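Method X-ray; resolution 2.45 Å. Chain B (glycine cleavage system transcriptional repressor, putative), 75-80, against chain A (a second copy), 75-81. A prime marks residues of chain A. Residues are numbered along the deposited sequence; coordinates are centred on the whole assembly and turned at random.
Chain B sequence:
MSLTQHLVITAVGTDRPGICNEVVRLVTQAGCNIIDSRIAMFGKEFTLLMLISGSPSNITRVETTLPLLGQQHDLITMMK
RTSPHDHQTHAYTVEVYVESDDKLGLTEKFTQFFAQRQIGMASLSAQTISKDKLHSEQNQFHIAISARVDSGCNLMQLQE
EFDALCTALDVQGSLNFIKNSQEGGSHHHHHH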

# COMPACT_ATOMS: atom_id res chain seq x y z
N LEU B 75 -0.67 15.27 10.88
CA LEU B 75 -0.41 14.37 9.77
C LEU B 75 0.98 14.68 9.22
O LEU B 75 1.46 15.80 9.34
CB LEU B 75 -1.48 14.62 8.71
CG LEU B 75 -1.78 13.60 7.61
CD1 LEU B 75 -2.97 14.11 6.81
CD2 LEU B 75 -0.57 13.41 6.72
N ILE B 76 1.65 13.70 8.63
CA ILE B 76 2.98 13.92 8.07
C ILE B 76 2.91 13.66 6.57
O ILE B 76 2.53 12.58 6.15
CB ILE B 76 4.01 12.94 8.65
CG1 ILE B 76 3.82 12.81 10.16
CG2 ILE B 76 5.42 13.45 8.37
CD1 ILE B 76 4.74 11.76 10.78
N THR B 77 3.29 14.65 5.76
CA THR B 77 3.23 14.46 4.32
C THR B 77 4.57 14.45 3.60
O THR B 77 5.59 14.90 4.12
CB THR B 77 2.36 15.52 3.66
OG1 THR B 77 3.01 16.79 3.75
CG2 THR B 77 1.01 15.58 4.36
N MET B 78 4.55 13.93 2.38
CA MET B 78 5.72 13.82 1.55
C MET B 78 5.19 13.69 0.13
O MET B 78 4.35 12.84 -0.14
CB MET B 78 6.49 12.56 1.98
CG MET B 78 7.91 12.45 1.49
SD MET B 78 8.82 11.20 2.45
CE MET B 78 8.30 9.65 1.63
N MET B 79 5.66 14.54 -0.78
CA MET B 79 5.21 14.49 -2.17
C MET B 79 6.38 14.50 -3.15
O MET B 79 7.51 14.81 -2.78
CB MET B 79 4.33 15.69 -2.50
CG MET B 79 3.24 15.98 -1.50
SD MET B 79 2.37 17.46 -1.98
CE MET B 79 3.60 18.75 -1.55
N LYS B 80 6.10 14.16 -4.40
CA LYS B 80 7.12 14.14 -5.43
C LYS B 80 6.52 13.98 -6.82
O LYS B 80 5.86 12.98 -7.11
CB LYS B 80 8.13 13.02 -5.20
CG LYS B 80 9.11 12.87 -6.35
CD LYS B 80 10.19 11.85 -6.08
CE LYS B 80 11.16 11.80 -7.25
NZ LYS B 80 12.34 10.94 -6.97
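Chain A (75-81) LITMMKR

The centre of this contact is a pair of methionines, one from each copy. Met78 and Met78′ have the closest CA atoms across the two stretches, 7.6 Å apart, and both CA-to-CB bonds point toward the partner. Such a separation leaves room for side chains between the backbones, and the methionines fill it: CB of Met78 lies 3.4 Å from CE of Met78′. Together with the two isoleucines, they account for most of the 412 Å² buried between the stretches, with 105 Å² covered on Met78′ and 91 Å² on Met78.

Next outward come the isoleucines, each set against the methionine of the other chain. CG2 of Ile76 is 3.3 Å from SD of Met78′, and CD1 of Ile76′ is 3.5 Å from CG of Met78. The exchange is reciprocal in residues but not in atoms, and the torsions record the difference. Both methionines have chi1 and chi2 in t, yet chi3 is p (82°) in Met78 and m (-62°) in Met78′; chi1 is m in Ile76 and p in Ile76′. The two copies therefore build the same four-residue apolar cluster with different side-chain conformations.

The backbones explain this pairing. Both stretches run as strands that continue later in their chains, with phi/psi values in the extended region, for example -159°/126° at Met78 and -142°/138° at Met78′. Their N-to-C directions make an angle of 168°, so the strands run nearly antiparallel, and with the two Met78 residues in register, position 76 of one chain comes near position 80 of the other. The axes approach no closer than 8.1 Å and no hydrogen bond crosses between the stretches; the strands meet through side chains instead of joining edge to edge as neighbours in a sheet. Strand alternation decides which residues take part: the CA-to-CB bonds at 76, 78 and 80 point toward the partner in both chains, whereas those at 77 and 79 point away. The side chains of Met79 and Met79′ accordingly stay clear of the opposing stretch.

Still within the core, the methionine ends also reach the opposing main chain. CE of Met78 is 3.0 Å from O of Ile76′, and CE of Met78′ is 3.0 Å from O of Thr77. These are tight methyl-to-carbonyl contacts, through which Thr77 takes part by its backbone although its CA-to-CB bond points away. Met78 also brings SD to 3.7 Å from C of Thr77′.

At one end, CD1 of Ile76 packs 3.9 Å from CB of Lys80′, an approach to the aliphatic base of the lysine. At the other end, CD1 of Ile76′ lies 3.9 Å from O of Met79, and the nearest approach of the Lys80 side chain is CB to CD1 of Ile76′, 4.7 Å. Both lysines are extended, with all four chi angles in t, and their NZ atoms are hydrogen-bonded elsewhere in the structure. Arg81′ lies beyond the contact and its side chain is out of reach of chain B's stretch.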

# COMPACT_ATOMS: atom_id res chain seq x y z
N LEU A 75 16.53 8.83 -2.03
CA LEU A 75 15.27 8.34 -1.49
C LEU A 75 14.79 9.23 -0.34
O LEU A 75 15.47 9.35 0.67
CB LEU A 75 15.47 6.92 -0.99
CG LEU A 75 14.34 6.14 -0.34
CD1 LEU A 75 13.40 5.60 -1.42
CD2 LEU A 75 14.92 4.99 0.46
N ILE A 76 13.62 9.85 -0.47
CA ILE A 76 13.13 10.68 0.63
C ILE A 76 12.24 9.85 1.55
O ILE A 76 11.26 9.25 1.11
CB ILE A 76 12.38 11.95 0.15
CG1 ILE A 76 11.15 11.58 -0.68
CG2 ILE A 76 13.30 12.80 -0.70
CD1 ILE A 76 10.31 12.78 -1.02
N THR A 77 12.59 9.80 2.83
CA THR A 77 11.81 9.01 3.78
C THR A 77 11.21 9.82 4.92
O THR A 77 11.61 10.95 5.19
CB THR A 77 12.66 7.89 4.40
OG1 THR A 77 13.69 8.47 5.21
CG2 THR A 77 13.28 7.03 3.32
N MET A 78 10.23 9.21 5.58
CA MET A 78 9.51 9.80 6.70
C MET A 78 9.26 8.68 7.71
O MET A 78 8.93 7.57 7.33
CB MET A 78 8.20 10.37 6.18
CG MET A 78 7.16 10.68 7.22
SD MET A 78 5.54 10.74 6.41
CE MET A 78 5.80 12.11 5.29
N MET A 79 9.43 8.97 9.00
CA MET A 79 9.23 7.95 10.03
C MET A 79 8.43 8.47 11.21
O MET A 79 8.40 9.67 11.48
CB MET A 79 10.57 7.43 10.54
CG MET A 79 11.55 7.03 9.46
SD MET A 79 13.15 6.67 10.16
CE MET A 79 13.59 8.29 10.81
N LYS A 80 7.80 7.54 11.91
CA LYS A 80 6.99 7.85 13.08
C LYS A 80 6.74 6.58 13.89
O LYS A 80 6.37 5.55 13.34
CB LYS A 80 5.64 8.45 12.67
CG LYS A 80 4.67 8.55 13.83
CD LYS A 80 3.36 9.18 13.44
CE LYS A 80 2.45 9.26 14.65
NZ LYS A 80 1.23 10.06 14.37
N ARG A 81 6.95 6.67 15.20
CA ARG A 81 6.73 5.55 16.09
C ARG A 81 5.25 5.41 16.40
O ARG A 81 4.51 6.40 16.37
CB ARG A 81 7.51 5.74 17.38
CG ARG A 81 9.01 5.73 17.19
CD ARG A 81 9.71 5.50 18.49
NE ARG A 81 11.12 5.20 18.30
CZ ARG A 81 11.92 4.82 19.28
NH1 ARG A 81 11.43 4.69 20.50
NH2 ARG A 81 13.20 4.60 19.06